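Local coordinates for CrmK (Actinoalloteichus sp. WH1-2216-6, PDB 5I1W), which is a flavoprotein oxidoreductase of the berberine-bridge-enzyme type that carries doubly attached FAD and probably oxidises a bipyridine alcohol in caerulomycin biosynthesis, at residues A[36-41]-A[81-86]; A[7-12]-A[32-37]; A[345-350]-A[400-405]. All coordinates share one frame; numbering follows the deposited sequence.

Contacts 1 and 2 are neighbours in the FAD-binding part of the chain, their centres 14 Å apart. They share Leu36 and Pro37: strand 33-36 pairs with strand 7-9 in contact 2, then runs out into the loop that leads to helix 40-52 and packs on residues 81-86 in contact 1. Contact 3 comes much later in the chain, with its centre about 36 Å from that of contact 1 and about 40 Å from that of contact 2; it lies in the large antiparallel sheet. Contact 1 touches FAD through Leu81, contact 2 lies at the periphery, and contact 3 lies across the centre of the chain, where strand 400-408 meets the bipyridine ligand.

Contact 1: residues A[36-41]-A[81-86]; sequences LPYSTA and LSSMSH
In the FAD-binding domain, two connections leaving neighbouring parallel strands meet here: residues 36-41 lead from strand 33-36 into helix 40-52, and residues 81-86 follow strand 77-80 through a type I turn from Leu81 to Met84. Pro37 is the hub. Its CG lies 3.6 Å from Leu81 CD2, the two side chains crossing at a slant with that methyl against the CG-CD side of the proline, and the sulfur of Met84 adds a looser apolar contact to Pro37 CG. Met84 runs alongside the backbone of 37-40: its CG sits 3.6 Å from Pro37 O, and a bend at the thioether (chi3 72°) turns CE toward the start of the helix, 4.0 Å from Thr40 N. On the other flank Ser83 CB approaches the Tyr38 ring obliquely, 3.7 Å from CE1, while Ser83 OG comes near Leu36 CD2. Within the chain the two segments are joined by a water bridge: the water donates to Pro37 O at 2.6 Å and accepts from Ser83 N at 3.1 Å, so it serves a carbonyl and an amide that do not meet directly. Asn114 of the second subunit adds a further bridge through Tyr38 OH and Ser83 OG, which places this loop pair at the dimer interface. Ser39 takes the N-cap position, its OG weakly bonded to Gln42 N. Around the contact, helix 40-52 supplies Val43 against Pro37 and Met84, strand 196-202 meets Leu81 and Met84 through Val196 and Arg199, and Leu81 also touches FAD.

Contact 2: residues A[7-12]-A[32-37]; sequences VTVKPD and EYFRLP
The guanidinium of Arg35 has Val7 O at its edge, near its plane, and Thr8 OG1 at an oblique angle. That hydroxyl takes two weak, bent bonds, from NE at 2.9 Å and from NH2 at 3.2 Å. Arg35 starts out away from its own backbone N (chi1 173°) and then bends twice, which folds the chain back over Thr8; its NH1 is paired with Glu49 of helix 40-52. Glu32 OE1 stands in plane at the edge of the Tyr33 ring, and Thr8 CG2 lies obliquely against that ring, 3.8 Å from CD1. The Lys10 and Tyr33 side chains lie alongside, meeting through Lys10 CG and Tyr33 CB. At the rim of the Phe34 ring, near its plane, stands Val9 O, 3.9 Å from CD1, and Tyr16 meets this ring edge-to-face. The backbones supply the main cohesion. Val7 and Leu36 exchange two nearly straight hydrogen bonds, with Leu36 N to Val7 O at 2.9 Å, and Val9 and Phe34 exchange two more, with Val9 N to Phe34 O also 2.9 Å. Thr8 and Arg35, between them, form the non-hydrogen-bonded pair, whose side chains lie together on the reverse face from Val7 and Val9. On the face of Val7, Val9, Phe34 and Leu36 the contacts are apolar: Val7 CB lies 4.0 Å from Leu36 CB, and Leu19 packs on Phe34 and Leu36. This is a regular antiparallel pairing of an outermost strand, 7-9, with strand 33-36, whose other neighbour is the parallel strand 77-80 in the small mixed sheet of the FAD-binding domain.

Contact 3: residues A[345-350]-A[400-405]; sequences ADLRGP and LKTFYM. With 67L (6-(hydroxymethyl)[2,2'-bipyridin]-4-ol), chain F.
Thr402 grips Ala345 O twice, through its backbone N at 2.7 Å and its hydroxyl OG1 at 2.9 Å. The torsion that sets OG1 between its own N and carbonyl carbon (chi1 77°) brings the hydroxyl round to this oxygen, and Ala345 CB packs against Thr402 OG1. Ala345 N returns a bond to Thr402 O, and further along Leu347 N donates almost straight to Leu400 O at 2.8 Å; the answering bond from Leu400 N is weak. On the same face as Thr402, the Leu347 and Thr402 side chains cross, CD1 of Leu347 lying 4.0 Å from CG2 of Thr402 and approaching CD1 of Leu400 more loosely.

On the reverse face Asp346 and Lys401 run side by side and form a salt bridge. Lys401 NZ reaches OD2 from its syn side, at 3.3 Å and 30° out of the carboxylate plane, with a weaker bond to OD1. A water that donates to both Asp346 OD1 and Thr402 O ties the carboxylate to the opposite strand. The ammonium also makes cation-pi contacts with Tyr138, Tyr446 and Tyr380; Tyr138 and Tyr446 bind FAD, so this buried ion pair stands in the second shell of the flavin.

Farther along strand 400-408, the bipyridine ligand packs on Phe403, its hydroxymethyl carbon CAN above one face of the Phe403 ring, offset toward the rim, and Phe403 CZ comes within 3.1 Å of the ring nitrogen NAL. Met405 CE meets the ligand's OAM, while Tyr449 hydrogen-bonds the ligand. The pairing joins antiparallel neighbours 339-347 and 400-408 in the large sheet that, as in berberine-bridge-type oxidases, probably forms the substrate side of the flavin pocket.

Contact 1: residues A[36-41]-A[81-86]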
loop_
_atom_site.group_PDB
_atom_site.type_symbol
_atom_site.label_atom_id
_atom_site.label_comp_id
_atom_site.label_asym_id
_atom_site.label_seq_id
_atom_site.Cartn_x
_atom_site.Cartn_y
_atom_site.Cartn_z
ATOM N N LEU A 36 9.189 -17.665 -12.120
ATOM C CA LEU A 36 9.618 -16.363 -11.573
ATOM C C LEU A 36 11.092 -16.104 -11.845
ATOM O O LEU A 36 11.908 -16.614 -11.104
ATOM C CB LEU A 36 9.408 -16.319 -10.067
ATOM C CG LEU A 36 7.983 -15.954 -9.672
ATOM C CD1 LEU A 36 7.083 -17.156 -9.896
ATOM C CD2 LEU A 36 7.950 -15.531 -8.219
ATOM N N PRO A 37 11.431 -15.295 -12.862
ATOM C CA PRO A 37 12.850 -15.093 -13.178
ATOM C C PRO A 37 13.474 -13.887 -12.442
ATOM O O PRO A 37 12.757 -13.007 -11.904
ATOM C CB PRO A 37 12.817 -14.891 -14.668
ATOM C CG PRO A 37 11.543 -14.107 -14.855
ATOM C CD PRO A 37 10.578 -14.654 -13.865
ATOM N N TYR A 38 14.806 -13.904 -12.386
ATOM C CA TYR A 38 15.611 -12.899 -11.682
ATOM C C TYR A 38 16.442 -12.050 -12.609
ATOM O O TYR A 38 16.900 -11.027 -12.203
ATOM C CB TYR A 38 16.521 -13.553 -10.656
ATOM C CG TYR A 38 15.719 -14.235 -9.601
ATOM C CD1 TYR A 38 15.071 -13.492 -8.619
ATOM C CD2 TYR A 38 15.552 -15.610 -9.605
ATOM C CE1 TYR A 38 14.299 -14.097 -7.647
ATOM C CE2 TYR A 38 14.789 -16.237 -8.640
ATOM C CZ TYR A 38 14.157 -15.473 -7.663
ATOM O OH TYR A 38 13.375 -16.082 -6.712
ATOM N N SER A 39 16.596 -12.455 -13.871
ATOM C CA SER A 39 17.415 -11.731 -14.788
ATOM C C SER A 39 16.861 -11.892 -16.183
ATOM O O SER A 39 16.069 -12.802 -16.461
ATOM C CB SER A 39 18.817 -12.308 -14.742
ATOM O OG SER A 39 18.836 -13.627 -15.264
ATOM N N THR A 40 17.311 -11.031 -17.078
ATOM C CA THR A 40 16.902 -11.100 -18.466
ATOM C C THR A 40 17.168 -12.474 -19.125
ATOM O O THR A 40 16.330 -12.949 -19.867
ATOM C CB THR A 40 17.583 -9.986 -19.267
ATOM O OG1 THR A 40 17.145 -8.721 -18.767
ATOM C CG2 THR A 40 17.227 -10.083 -20.745
ATOM N N ALA A 41 18.332 -13.072 -18.828
ATOM C CA ALA A 41 18.728 -14.365 -19.348
ATOM C C ALA A 41 17.757 -15.434 -18.858
ATOM O O ALA A 41 17.444 -16.364 -19.579
ATOM C CB ALA A 41 20.167 -14.700 -18.919
ATOM N N LEU A 81 6.998 -11.409 -13.277
ATOM C CA LEU A 81 8.179 -10.573 -13.160
ATOM C C LEU A 81 8.257 -9.829 -11.817
ATOM O O LEU A 81 9.065 -8.932 -11.644
ATOM C CB LEU A 81 8.242 -9.583 -14.303
ATOM C CG LEU A 81 8.342 -10.281 -15.663
ATOM C CD1 LEU A 81 8.412 -9.239 -16.772
ATOM C CD2 LEU A 81 9.555 -11.184 -15.760
ATOM N N SER A 82 7.453 -10.225 -10.846
ATOM C CA SER A 82 7.406 -9.491 -9.570
ATOM C C SER A 82 8.716 -9.508 -8.839
ATOM O O SER A 82 8.947 -8.677 -8.016
ATOM C CB SER A 82 6.295 -10.040 -8.656
ATOM O OG SER A 82 6.592 -11.378 -8.290
ATOM N N SER A 83 9.593 -10.444 -9.127
ATOM C CA SER A 83 10.941 -10.407 -8.532
ATOM C C SER A 83 11.997 -9.651 -9.350
ATOM O O SER A 83 13.160 -9.674 -9.016
ATOM C CB SER A 83 11.439 -11.826 -8.299
ATOM O OG SER A 83 10.554 -12.530 -7.439
ATOM N N MET A 84 11.616 -9.009 -10.433
ATOM C CA MET A 84 12.540 -8.080 -11.106
ATOM C C MET A 84 11.953 -6.698 -10.932
ATOM O O MET A 84 11.127 -6.258 -11.734
ATOM C CB MET A 84 12.671 -8.440 -12.574
ATOM C CG MET A 84 13.537 -9.659 -12.823
ATOM S SD MET A 84 13.333 -10.306 -14.502
ATOM C CE MET A 84 14.176 -9.049 -15.494
ATOM N N SER A 85 12.346 -6.041 -9.849
ATOM C CA SER A 85 11.763 -4.757 -9.445
ATOM C C SER A 85 12.803 -3.664 -9.155
ATOM O O SER A 85 12.498 -2.649 -8.528
ATOM C CB SER A 85 10.926 -4.961 -8.185
ATOM O OG SER A 85 11.769 -5.371 -7.112
ATOM N N HIS A 86 14.036 -3.856 -9.574
ATOM C CA HIS A 86 15.029 -2.830 -9.384
ATOM C C HIS A 86 14.622 -1.497 -10.086
ATOM O O HIS A 86 14.017 -1.488 -11.197
ATOM C CB HIS A 86 16.378 -3.338 -9.910
ATOM C CG HIS A 86 17.430 -2.278 -9.979
ATOM N ND1 HIS A 86 18.168 -1.890 -8.877
ATOM C CD2 HIS A 86 17.848 -1.498 -11.005
ATOM C CE1 HIS A 86 19.016 -0.938 -9.227
ATOM N NE2 HIS A 86 18.830 -0.667 -10.509
HETATM O O HOH W 1 10.333 -12.420 -11.336
#

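Contact 2: residues A[7-12]-A[32-37]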
loop_
_atom_site.group_PDB
_atom_site.type_symbol
_atom_site.label_atom_id
_atom_site.label_comp_id
_atom_site.label_asym_id
_atom_site.label_seq_id
_atom_site.Cartn_x
_atom_site.Cartn_y
_atom_site.Cartn_z
ATOM N N VAL A 7 12.554 -19.627 -10.274
ATOM C CA VAL A 7 11.632 -20.456 -9.487
ATOM C C VAL A 7 10.558 -20.975 -10.400
ATOM O O VAL A 7 10.071 -20.249 -11.256
ATOM C CB VAL A 7 10.982 -19.603 -8.378
ATOM C CG1 VAL A 7 9.925 -20.382 -7.620
ATOM C CG2 VAL A 7 12.068 -19.120 -7.436
ATOM N N THR A 8 10.195 -22.232 -10.233
ATOM C CA THR A 8 9.110 -22.817 -10.986
ATOM C C THR A 8 8.065 -23.230 -9.966
ATOM O O THR A 8 8.405 -23.834 -8.970
ATOM C CB THR A 8 9.616 -23.989 -11.842
ATOM O OG1 THR A 8 10.431 -23.456 -12.889
ATOM C CG2 THR A 8 8.492 -24.776 -12.478
ATOM N N VAL A 9 6.809 -22.858 -10.180
ATOM C CA VAL A 9 5.767 -23.095 -9.191
ATOM C C VAL A 9 4.678 -23.899 -9.875
ATOM O O VAL A 9 4.002 -23.403 -10.757
ATOM C CB VAL A 9 5.191 -21.786 -8.641
ATOM C CG1 VAL A 9 4.070 -22.053 -7.635
ATOM C CG2 VAL A 9 6.266 -20.965 -7.998
ATOM N N LYS A 10 4.559 -25.168 -9.494
ATOM C CA LYS A 10 3.586 -26.074 -10.065
ATOM C C LYS A 10 2.402 -26.183 -9.129
ATOM O O LYS A 10 2.475 -25.727 -8.000
ATOM C CB LYS A 10 4.209 -27.439 -10.297
ATOM C CG LYS A 10 5.376 -27.342 -11.231
ATOM C CD LYS A 10 5.496 -28.558 -12.122
ATOM C CE LYS A 10 6.725 -28.464 -13.000
ATOM N NZ LYS A 10 7.883 -29.063 -12.272
ATOM N N PRO A 11 1.311 -26.775 -9.603
ATOM C CA PRO A 11 0.063 -26.834 -8.814
ATOM C C PRO A 11 0.135 -27.497 -7.465
ATOM O O PRO A 11 -0.764 -27.291 -6.643
ATOM C CB PRO A 11 -0.886 -27.635 -9.696
ATOM C CG PRO A 11 -0.375 -27.410 -11.080
ATOM C CD PRO A 11 1.130 -27.293 -10.967
ATOM N N ASP A 12 1.162 -28.311 -7.251
ATOM C CA ASP A 12 1.415 -28.947 -5.944
ATOM C C ASP A 12 2.171 -28.066 -4.938
ATOM O O ASP A 12 2.307 -28.438 -3.787
ATOM C CB ASP A 12 2.206 -30.257 -6.141
ATOM C CG ASP A 12 3.589 -30.034 -6.777
ATOM O OD1 ASP A 12 3.715 -29.174 -7.675
ATOM O OD2 ASP A 12 4.561 -30.715 -6.382
ATOM N N GLU A 32 0.222 -24.576 -16.392
ATOM C CA GLU A 32 1.048 -25.731 -16.017
ATOM C C GLU A 32 2.070 -25.305 -14.945
ATOM O O GLU A 32 2.318 -26.029 -14.001
ATOM C CB GLU A 32 1.695 -26.304 -17.283
ATOM C CG GLU A 32 2.711 -27.415 -17.098
ATOM C CD GLU A 32 3.552 -27.678 -18.367
ATOM O OE1 GLU A 32 4.627 -28.305 -18.206
ATOM O OE2 GLU A 32 3.136 -27.265 -19.509
ATOM N N TYR A 33 2.652 -24.123 -15.077
ATOM C CA TYR A 33 3.468 -23.554 -14.003
ATOM C C TYR A 33 3.631 -22.063 -14.130
ATOM O O TYR A 33 3.354 -21.485 -15.193
ATOM C CB TYR A 33 4.862 -24.229 -13.925
ATOM C CG TYR A 33 5.649 -24.197 -15.184
ATOM C CD1 TYR A 33 6.597 -23.204 -15.394
ATOM C CD2 TYR A 33 5.457 -25.168 -16.191
ATOM C CE1 TYR A 33 7.362 -23.168 -16.564
ATOM C CE2 TYR A 33 6.209 -25.144 -17.359
ATOM C CZ TYR A 33 7.163 -24.136 -17.541
ATOM O OH TYR A 33 7.891 -24.024 -18.702
ATOM N N PHE A 34 4.002 -21.436 -13.013
ATOM C CA PHE A 34 4.463 -20.081 -12.990
ATOM C C PHE A 34 5.995 -20.136 -12.986
ATOM O O PHE A 34 6.591 -20.981 -12.342
ATOM C CB PHE A 34 3.982 -19.355 -11.766
ATOM C CG PHE A 34 2.513 -19.253 -11.666
ATOM C CD1 PHE A 34 1.797 -20.206 -11.015
ATOM C CD2 PHE A 34 1.851 -18.188 -12.208
ATOM C CE1 PHE A 34 0.434 -20.106 -10.910
ATOM C CE2 PHE A 34 0.496 -18.072 -12.117
ATOM C CZ PHE A 34 -0.218 -19.053 -11.505
ATOM N N ARG A 35 6.612 -19.283 -13.781
ATOM C CA ARG A 35 8.064 -19.113 -13.757
ATOM C C ARG A 35 8.385 -17.730 -13.176
ATOM O O ARG A 35 7.889 -16.730 -13.655
ATOM C CB ARG A 35 8.595 -19.266 -15.149
ATOM C CG ARG A 35 10.049 -18.965 -15.330
ATOM C CD ARG A 35 10.973 -19.984 -14.671
ATOM N NE ARG A 35 10.617 -21.370 -14.955
ATOM C CZ ARG A 35 11.080 -22.072 -15.976
ATOM N NH1 ARG A 35 11.938 -21.536 -16.847
ATOM N NH2 ARG A 35 10.695 -23.316 -16.109
ATOM N N LEU A 36 9.189 -17.665 -12.120
ATOM C CA LEU A 36 9.618 -16.363 -11.573
ATOM C C LEU A 36 11.092 -16.104 -11.845
ATOM O O LEU A 36 11.908 -16.614 -11.104
ATOM C CB LEU A 36 9.408 -16.319 -10.067
ATOM C CG LEU A 36 7.983 -15.954 -9.672
ATOM C CD1 LEU A 36 7.083 -17.156 -9.896
ATOM C CD2 LEU A 36 7.950 -15.531 -8.219
ATOM N N PRO A 37 11.431 -15.295 -12.862
ATOM C CA PRO A 37 12.850 -15.093 -13.178
ATOM C C PRO A 37 13.474 -13.887 -12.442
ATOM O O PRO A 37 12.757 -13.007 -11.904
ATOM C CB PRO A 37 12.817 -14.891 -14.668
ATOM C CG PRO A 37 11.543 -14.107 -14.855
ATOM C CD PRO A 37 10.578 -14.654 -13.865
#

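Contact 3: residues A[345-350]-A[400-405]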
loop_
_atom_site.group_PDB
_atom_site.type_symbol
_atom_site.label_atom_id
_atom_site.label_comp_id
_atom_site.label_asym_id
_atom_site.label_seq_id
_atom_site.Cartn_x
_atom_site.Cartn_y
_atom_site.Cartn_z
ATOM N N ALA A 345 -14.123 5.559 -21.614
ATOM C CA ALA A 345 -14.573 6.398 -22.725
ATOM C C ALA A 345 -13.912 7.764 -22.594
ATOM O O ALA A 345 -13.914 8.374 -21.502
ATOM C CB ALA A 345 -16.092 6.566 -22.706
ATOM N N ASP A 346 -13.322 8.247 -23.666
ATOM C CA ASP A 346 -12.655 9.522 -23.637
ATOM C C ASP A 346 -13.472 10.572 -24.345
ATOM O O ASP A 346 -14.172 10.252 -25.293
ATOM C CB ASP A 346 -11.306 9.391 -24.282
ATOM C CG ASP A 346 -10.383 8.499 -23.474
ATOM O OD1 ASP A 346 -10.774 8.146 -22.309
ATOM O OD2 ASP A 346 -9.279 8.121 -23.983
ATOM N N LEU A 347 -13.353 11.823 -23.891
ATOM C CA LEU A 347 -14.159 12.920 -24.426
ATOM C C LEU A 347 -13.319 14.082 -24.940
ATOM O O LEU A 347 -12.316 14.416 -24.371
ATOM C CB LEU A 347 -15.092 13.439 -23.346
ATOM C CG LEU A 347 -16.220 12.527 -22.844
ATOM C CD1 LEU A 347 -16.914 13.151 -21.653
ATOM C CD2 LEU A 347 -17.242 12.325 -23.917
ATOM N N ARG A 348 -13.763 14.698 -26.027
ATOM C CA ARG A 348 -13.256 16.006 -26.431
ATOM C C ARG A 348 -14.396 17.023 -26.430
ATOM O O ARG A 348 -14.195 18.169 -26.824
ATOM C CB ARG A 348 -12.594 15.951 -27.802
ATOM C CG ARG A 348 -13.400 15.237 -28.889
ATOM C CD ARG A 348 -12.730 15.342 -30.278
ATOM N NE ARG A 348 -13.088 16.627 -30.870
ATOM C CZ ARG A 348 -12.399 17.770 -30.749
ATOM N NH1 ARG A 348 -11.228 17.819 -30.095
ATOM N NH2 ARG A 348 -12.875 18.885 -31.310
ATOM N N GLY A 349 -15.577 16.589 -25.979
ATOM C CA GLY A 349 -16.784 17.409 -25.916
ATOM C C GLY A 349 -17.676 17.024 -24.741
ATOM O O GLY A 349 -17.522 15.976 -24.152
ATOM N N PRO A 350 -18.646 17.876 -24.404
ATOM C CA PRO A 350 -19.482 17.605 -23.220
ATOM C C PRO A 350 -20.448 16.465 -23.457
ATOM O O PRO A 350 -20.879 16.323 -24.569
ATOM C CB PRO A 350 -20.273 18.912 -23.054
ATOM C CG PRO A 350 -20.410 19.424 -24.459
ATOM C CD PRO A 350 -19.206 18.949 -25.245
ATOM N N LEU A 400 -10.493 14.861 -21.653
ATOM C CA LEU A 400 -11.077 14.316 -20.461
ATOM C C LEU A 400 -11.255 12.814 -20.688
ATOM O O LEU A 400 -11.644 12.392 -21.752
ATOM C CB LEU A 400 -12.374 15.085 -20.302
ATOM C CG LEU A 400 -13.350 15.047 -19.190
ATOM C CD1 LEU A 400 -13.552 13.568 -18.932
ATOM C CD2 LEU A 400 -12.942 15.860 -17.967
ATOM N N LYS A 401 -10.928 12.010 -19.683
ATOM C CA LYS A 401 -11.191 10.605 -19.679
ATOM C C LYS A 401 -12.341 10.289 -18.757
ATOM O O LYS A 401 -12.581 11.014 -17.810
ATOM C CB LYS A 401 -9.940 9.897 -19.190
ATOM C CG LYS A 401 -8.756 10.216 -20.093
ATOM C CD LYS A 401 -7.455 9.575 -19.629
ATOM C CE LYS A 401 -6.687 8.950 -20.791
ATOM N NZ LYS A 401 -7.444 7.782 -21.301
ATOM N N THR A 402 -13.092 9.244 -19.049
ATOM C CA THR A 402 -14.090 8.746 -18.121
ATOM C C THR A 402 -13.892 7.252 -17.958
ATOM O O THR A 402 -13.494 6.550 -18.878
ATOM C CB THR A 402 -15.572 8.992 -18.528
ATOM O OG1 THR A 402 -15.987 8.053 -19.551
ATOM C CG2 THR A 402 -15.803 10.415 -19.003
ATOM N N PHE A 403 -14.214 6.797 -16.773
ATOM C CA PHE A 403 -13.886 5.488 -16.303
ATOM C C PHE A 403 -15.146 4.956 -15.591
ATOM O O PHE A 403 -15.881 5.697 -14.924
ATOM C CB PHE A 403 -12.693 5.639 -15.389
ATOM C CG PHE A 403 -12.303 4.405 -14.682
ATOM C CD1 PHE A 403 -11.625 3.397 -15.349
ATOM C CD2 PHE A 403 -12.542 4.272 -13.325
ATOM C CE1 PHE A 403 -11.233 2.248 -14.665
ATOM C CE2 PHE A 403 -12.168 3.134 -12.642
ATOM C CZ PHE A 403 -11.504 2.132 -13.302
ATOM N N TYR A 404 -15.479 3.705 -15.848
ATOM C CA TYR A 404 -16.653 3.087 -15.205
ATOM C C TYR A 404 -16.123 1.873 -14.507
ATOM O O TYR A 404 -15.180 1.206 -15.009
ATOM C CB TYR A 404 -17.643 2.640 -16.201
ATOM C CG TYR A 404 -18.232 3.696 -17.069
ATOM C CD1 TYR A 404 -17.466 4.393 -18.015
ATOM C CD2 TYR A 404 -19.593 3.976 -16.973
ATOM C CE1 TYR A 404 -18.037 5.351 -18.816
ATOM C CE2 TYR A 404 -20.154 4.920 -17.779
ATOM C CZ TYR A 404 -19.385 5.600 -18.676
ATOM O OH TYR A 404 -20.012 6.538 -19.413
ATOM N N MET A 405 -16.667 1.603 -13.335
ATOM C CA MET A 405 -16.222 0.465 -12.527
ATOM C C MET A 405 -17.290 -0.024 -11.571
ATOM O O MET A 405 -17.970 0.778 -10.960
ATOM C CB MET A 405 -14.964 0.764 -11.715
ATOM C CG MET A 405 -14.555 -0.445 -10.874
ATOM S SD MET A 405 -12.823 -0.641 -10.436
ATOM C CE MET A 405 -12.645 0.512 -9.079
HETATM C CAC 67L F . -8.616 -1.518 -12.204
HETATM C CAB 67L F . -8.387 -2.601 -13.057
HETATM C CAA 67L F . -8.080 -2.397 -14.396
HETATM C CAF 67L F . -8.020 -1.083 -14.880
HETATM N NAE 67L F . -8.272 0.027 -13.999
HETATM C CAD 67L F . -8.563 -0.206 -12.691
HETATM C CAG 67L F . -8.769 0.889 -11.861
HETATM N NAL 67L F . -8.558 2.133 -12.382
HETATM C CAH 67L F . -9.190 0.724 -10.545
HETATM C CAI 67L F . -9.378 1.860 -9.795
HETATM O OAM 67L F . -9.794 1.657 -8.539
HETATM C CAJ 67L F . -9.156 3.149 -10.323
HETATM C CAK 67L F . -8.731 3.262 -11.658
HETATM C CAN 67L F . -8.480 4.510 -12.269
HETATM O OAO 67L F . -7.172 4.513 -12.884
HETATM O O HOH W 2 -10.932 6.283 -20.310
#